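Homoserine O-acetyltransferase (Bacillus anthracis str. 'Ames Ancestor', PDB 3I1I) probably catalyses the transfer of an acetyl group from acetyl-CoA to the hydroxyl of L-homoserine, a step toward methionine, using an alpha/beta hydrolase fold. Local coordinates at residues G73-G76 with A80-T83; H149-P154 with M159-W164. All coordinates share one frame; numbering follows the deposited sequence.

Interaction 1. Residues G73-G76 with A80-T83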
# COMPACT_ATOMS: atom_id res chain seq x y z
N GLY A 73 16.75 -24.32 -13.13
CA GLY A 73 16.43 -24.75 -14.47
C GLY A 73 17.34 -24.22 -15.57
O GLY A 73 17.41 -24.82 -16.64
N LEU A 74 17.98 -23.07 -15.34
CA LEU A 74 18.90 -22.46 -16.32
C LEU A 74 20.34 -22.88 -16.13
O LEU A 74 21.13 -22.82 -17.06
CB LEU A 74 18.90 -20.93 -16.21
CG LEU A 74 17.97 -20.14 -17.13
CD1 LEU A 74 18.05 -18.65 -16.76
CD2 LEU A 74 18.24 -20.41 -18.65
N ILE A 75 20.70 -23.21 -14.89
CA ILE A 75 22.08 -23.41 -14.53
C ILE A 75 22.33 -24.86 -14.17
O ILE A 75 21.73 -25.36 -13.22
CB ILE A 75 22.47 -22.60 -13.29
CG1 ILE A 75 22.16 -21.10 -13.49
CG2 ILE A 75 23.95 -22.82 -12.96
CD1 ILE A 75 22.13 -20.27 -12.18
N GLY A 76 23.24 -25.50 -14.90
CA GLY A 76 23.74 -26.83 -14.56
C GLY A 76 24.26 -27.57 -15.78
O GLY A 76 24.29 -27.02 -16.89
N ALA A 80 21.27 -24.24 -20.18
CA ALA A 80 21.53 -23.05 -20.99
C ALA A 80 22.79 -22.32 -20.53
O ALA A 80 23.49 -21.75 -21.34
CB ALA A 80 20.30 -22.10 -20.95
N ILE A 81 22.98 -22.27 -19.21
CA ILE A 81 24.19 -21.78 -18.58
C ILE A 81 24.85 -23.06 -18.09
O ILE A 81 24.59 -23.57 -16.99
CB ILE A 81 23.88 -20.84 -17.44
CG1 ILE A 81 23.05 -19.67 -17.94
CG2 ILE A 81 25.16 -20.35 -16.78
CD1 ILE A 81 22.52 -18.80 -16.87
N ASP A 82 25.65 -23.62 -18.97
CA ASP A 82 26.17 -24.97 -18.83
C ASP A 82 27.40 -25.03 -17.90
O ASP A 82 28.50 -24.59 -18.25
CB ASP A 82 26.53 -25.46 -20.23
CG ASP A 82 26.90 -26.92 -20.27
OD1 ASP A 82 26.86 -27.61 -19.22
OD2 ASP A 82 27.25 -27.37 -21.38
N THR A 83 27.20 -25.59 -16.71
CA THR A 83 28.28 -25.74 -15.74
C THR A 83 29.37 -26.79 -16.12
O THR A 83 30.41 -26.85 -15.46
CB THR A 83 27.74 -26.10 -14.36
OG1 THR A 83 26.94 -27.30 -14.46
CG2 THR A 83 26.90 -24.97 -13.82
O HOH W 1 18.31 -24.48 -19.19

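Interaction 2. Residues H149-P154 with M159-W164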
# COMPACT_ATOMS: atom_id res chain seq x y z
N HIS A 149 32.87 -13.58 -18.58
CA HIS A 149 32.28 -14.00 -19.86
C HIS A 149 30.87 -13.41 -19.96
O HIS A 149 30.43 -13.02 -21.03
CB HIS A 149 32.20 -15.54 -19.92
CG HIS A 149 31.75 -16.09 -21.24
ND1 HIS A 149 32.60 -16.21 -22.33
CD2 HIS A 149 30.55 -16.56 -21.65
CE1 HIS A 149 31.93 -16.71 -23.36
NE2 HIS A 149 30.68 -16.93 -22.97
N ALA A 150 30.18 -13.33 -18.82
CA ALA A 150 28.84 -12.69 -18.72
C ALA A 150 28.52 -12.33 -17.29
O ALA A 150 29.02 -12.99 -16.35
CB ALA A 150 27.69 -13.62 -19.28
N VAL A 151 27.72 -11.29 -17.15
CA VAL A 151 27.08 -10.96 -15.90
C VAL A 151 25.56 -10.87 -16.18
O VAL A 151 25.12 -10.38 -17.20
CB VAL A 151 27.60 -9.64 -15.31
CG1 VAL A 151 27.21 -8.44 -16.20
CG2 VAL A 151 27.07 -9.46 -13.89
N MSE A 152 24.76 -11.36 -15.27
CA MSE A 152 23.34 -11.50 -15.52
C MSE A 152 22.54 -11.69 -14.26
O MSE A 152 23.07 -12.03 -13.22
CB MSE A 152 23.08 -12.66 -16.45
CG MSE A 152 23.62 -13.95 -15.96
SE MSE A 152 23.52 -15.31 -17.44
CE MSE A 152 21.49 -15.27 -17.87
N GLY A 153 21.25 -11.42 -14.39
CA GLY A 153 20.31 -11.54 -13.32
C GLY A 153 18.91 -11.05 -13.69
O GLY A 153 18.72 -10.29 -14.68
N PRO A 154 17.90 -11.50 -12.91
CA PRO A 154 16.54 -11.02 -13.11
C PRO A 154 16.26 -9.91 -12.13
O PRO A 154 16.70 -9.99 -11.00
CB PRO A 154 15.69 -12.24 -12.79
CG PRO A 154 16.46 -12.91 -11.63
CD PRO A 154 17.95 -12.66 -12.00
N MSE A 159 19.60 -5.25 -12.20
CA MSE A 159 20.04 -3.90 -11.86
C MSE A 159 21.52 -3.91 -11.52
O MSE A 159 22.26 -3.05 -11.98
CB MSE A 159 19.24 -3.35 -10.67
CG MSE A 159 17.76 -3.14 -11.01
SE MSE A 159 16.62 -2.64 -9.51
CE MSE A 159 15.00 -2.63 -10.53
N ILE A 160 21.94 -4.89 -10.72
CA ILE A 160 23.32 -5.09 -10.41
C ILE A 160 24.10 -5.39 -11.70
O ILE A 160 25.18 -4.82 -11.95
CB ILE A 160 23.52 -6.23 -9.41
CG1 ILE A 160 22.85 -5.87 -8.08
CG2 ILE A 160 25.00 -6.52 -9.21
CD1 ILE A 160 22.22 -7.11 -7.31
N ALA A 161 23.55 -6.24 -12.55
CA ALA A 161 24.27 -6.58 -13.78
C ALA A 161 24.46 -5.34 -14.63
O ALA A 161 25.47 -5.19 -15.33
CB ALA A 161 23.55 -7.66 -14.56
N GLN A 162 23.47 -4.44 -14.60
CA GLN A 162 23.58 -3.27 -15.44
C GLN A 162 24.65 -2.35 -14.88
O GLN A 162 25.36 -1.71 -15.63
CB GLN A 162 22.25 -2.55 -15.57
CG GLN A 162 21.29 -3.20 -16.54
CD GLN A 162 19.89 -2.61 -16.41
OE1 GLN A 162 19.49 -1.78 -17.20
NE2 GLN A 162 19.15 -3.04 -15.38
N GLN A 163 24.75 -2.28 -13.56
CA GLN A 163 25.77 -1.44 -12.92
C GLN A 163 27.19 -1.96 -13.25
O GLN A 163 28.09 -1.19 -13.56
CB GLN A 163 25.52 -1.36 -11.42
CG GLN A 163 24.28 -0.55 -11.04
CD GLN A 163 24.48 0.95 -11.25
OE1 GLN A 163 25.39 1.38 -11.98
NE2 GLN A 163 23.65 1.77 -10.60
N TRP A 164 27.36 -3.27 -13.31
CA TRP A 164 28.59 -3.87 -13.83
C TRP A 164 28.94 -3.42 -15.26
O TRP A 164 30.07 -3.02 -15.55
CB TRP A 164 28.48 -5.39 -13.87
CG TRP A 164 28.96 -6.05 -12.66
CD1 TRP A 164 28.22 -6.38 -11.59
CD2 TRP A 164 30.29 -6.51 -12.40
NE1 TRP A 164 29.00 -7.01 -10.67
CE2 TRP A 164 30.28 -7.09 -11.14
CE3 TRP A 164 31.49 -6.47 -13.10
CZ2 TRP A 164 31.41 -7.65 -10.56
CZ3 TRP A 164 32.61 -7.03 -12.53
CH2 TRP A 164 32.58 -7.59 -11.28

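Interaction 1. Residues G73-G76 with A80-T83
Ile75 and Ile81 face each other across a short parallel bridge, their CA atoms 4.8 Å apart and their side chains side by side, pointing the same way. Both place CG1 anti to the carbonyl carbon (chi1 -55° and -58°), which sets the two branches alongside, Ile75 CG1 4.1 Å from Ile81 CD1. Two backbone bonds flank the pair: Ile81 N donates to Leu74 O at 2.9 Å, and Gly76 N returns a bond to Ile81 O at 3.1 Å. Thr83 N reaches Gly76 O weakly.

At one end Leu74 CD2 rests on Ala80 CB at 3.5 Å. At the other, Thr83 crosses Ile75 at about a right angle, its CG2 3.8 Å from Ile75 CG2. Its OG1, between backbone N and carbonyl carbon, is turned onto the Gly76 backbone. Gly76 has a phi of 155°, at which a side chain would run into the preceding carbonyl oxygen. One water links the ends beyond Leu74 and Ile81, donating to Gly73 O and accepting from Ala80 N.

Further out, helix 362-370 packs on Ile81 through Val365 and Leu369, and its Glu362 touches Leu74 and Ala80, while Tyr34 of strand 24-34 packs on Ile75 and Thr83. The Asp82 side chain points to the other face, where OD1 accepts from Gly78 N in the connecting loop and from Asn84 N just beyond Thr83, and so joins the two. Main-chain bonds thus set the alignment of this short, weakly bonded parallel pair, while its isoleucine face supplies apolar packing and its aspartate face polar bonds to the adjoining loops.

Interaction 2. Residues H149-P154 with M159-W164
Val151 of strand 150-154 fills the angle between Ala161 and Trp164 on helix 156-167, and both of its methyls are engaged. CG2, anti to the backbone N, lies over one face of the indole, 4.3 Å from the centroid of the five-membered ring and 23° off its normal, a CH-pi contact; the same methyl is 4.0 Å from Ala161 CB. CG1, with chi1 at 66°, is turned instead to the helix backbone and to the root of the tryptophan, 3.8 Å from Ala161 O and 4.0 Å from Trp164 CB. Ala161 CB itself comes down on the strand's main chain, 4.0 Å from N of Met152, present as selenomethionine; so small a residue is consistent with the close approach of the segment axes, 6.9 Å.

Strand and helix run nearly antiparallel, at 153°, as the first two elements of a beta-alpha-beta unit completed by strand 174-178. In the alpha/beta hydrolase fold this is the strand and helix around the nucleophile elbow, and Gly153 fits the first glycine of a GxSxG pattern that would place Ser155 as the probable nucleophile.

Toward that turn the contact thins out. Gly153 N is 4.4 Å from Ala161 CB, Pro154 points away from the helix, and Met152 sends its side chain to the opposite face of the sheet, near Ile47 and Ile176. This looser end is still not a surface, for the residues that touch are all buried. On the tight side the indole is further held by Gln136 of helix 129-142, whose OE1 accepts from Trp164 NE1, and by Leu46 of strand 44-48, which packs against both Val151 and Trp164.

In the fold
Interactions 1 and 2 follow one another along the chain, their centres about 16 Å apart, and they meet through one packing contact: Ile81 CD1 lies 3.7 Å from Met152 SE. That side chain leaves strand 150-154 on the face turned from helix 156-167, so the small parallel pair of interaction 1 and the helix of interaction 2 lie on opposite sides of the central sheet. Helix 362-370 also relates them: Leu369 packs on Ile81 while its main-chain O accepts a hydrogen bond from His149 NE2. Strand 150-154 leads directly to Ser155, the probable nucleophile, in a likely triad with His351 and Asp318; the centre of interaction 1 lies about 18 Å from that of the chain, against about 10 Å for interaction 2.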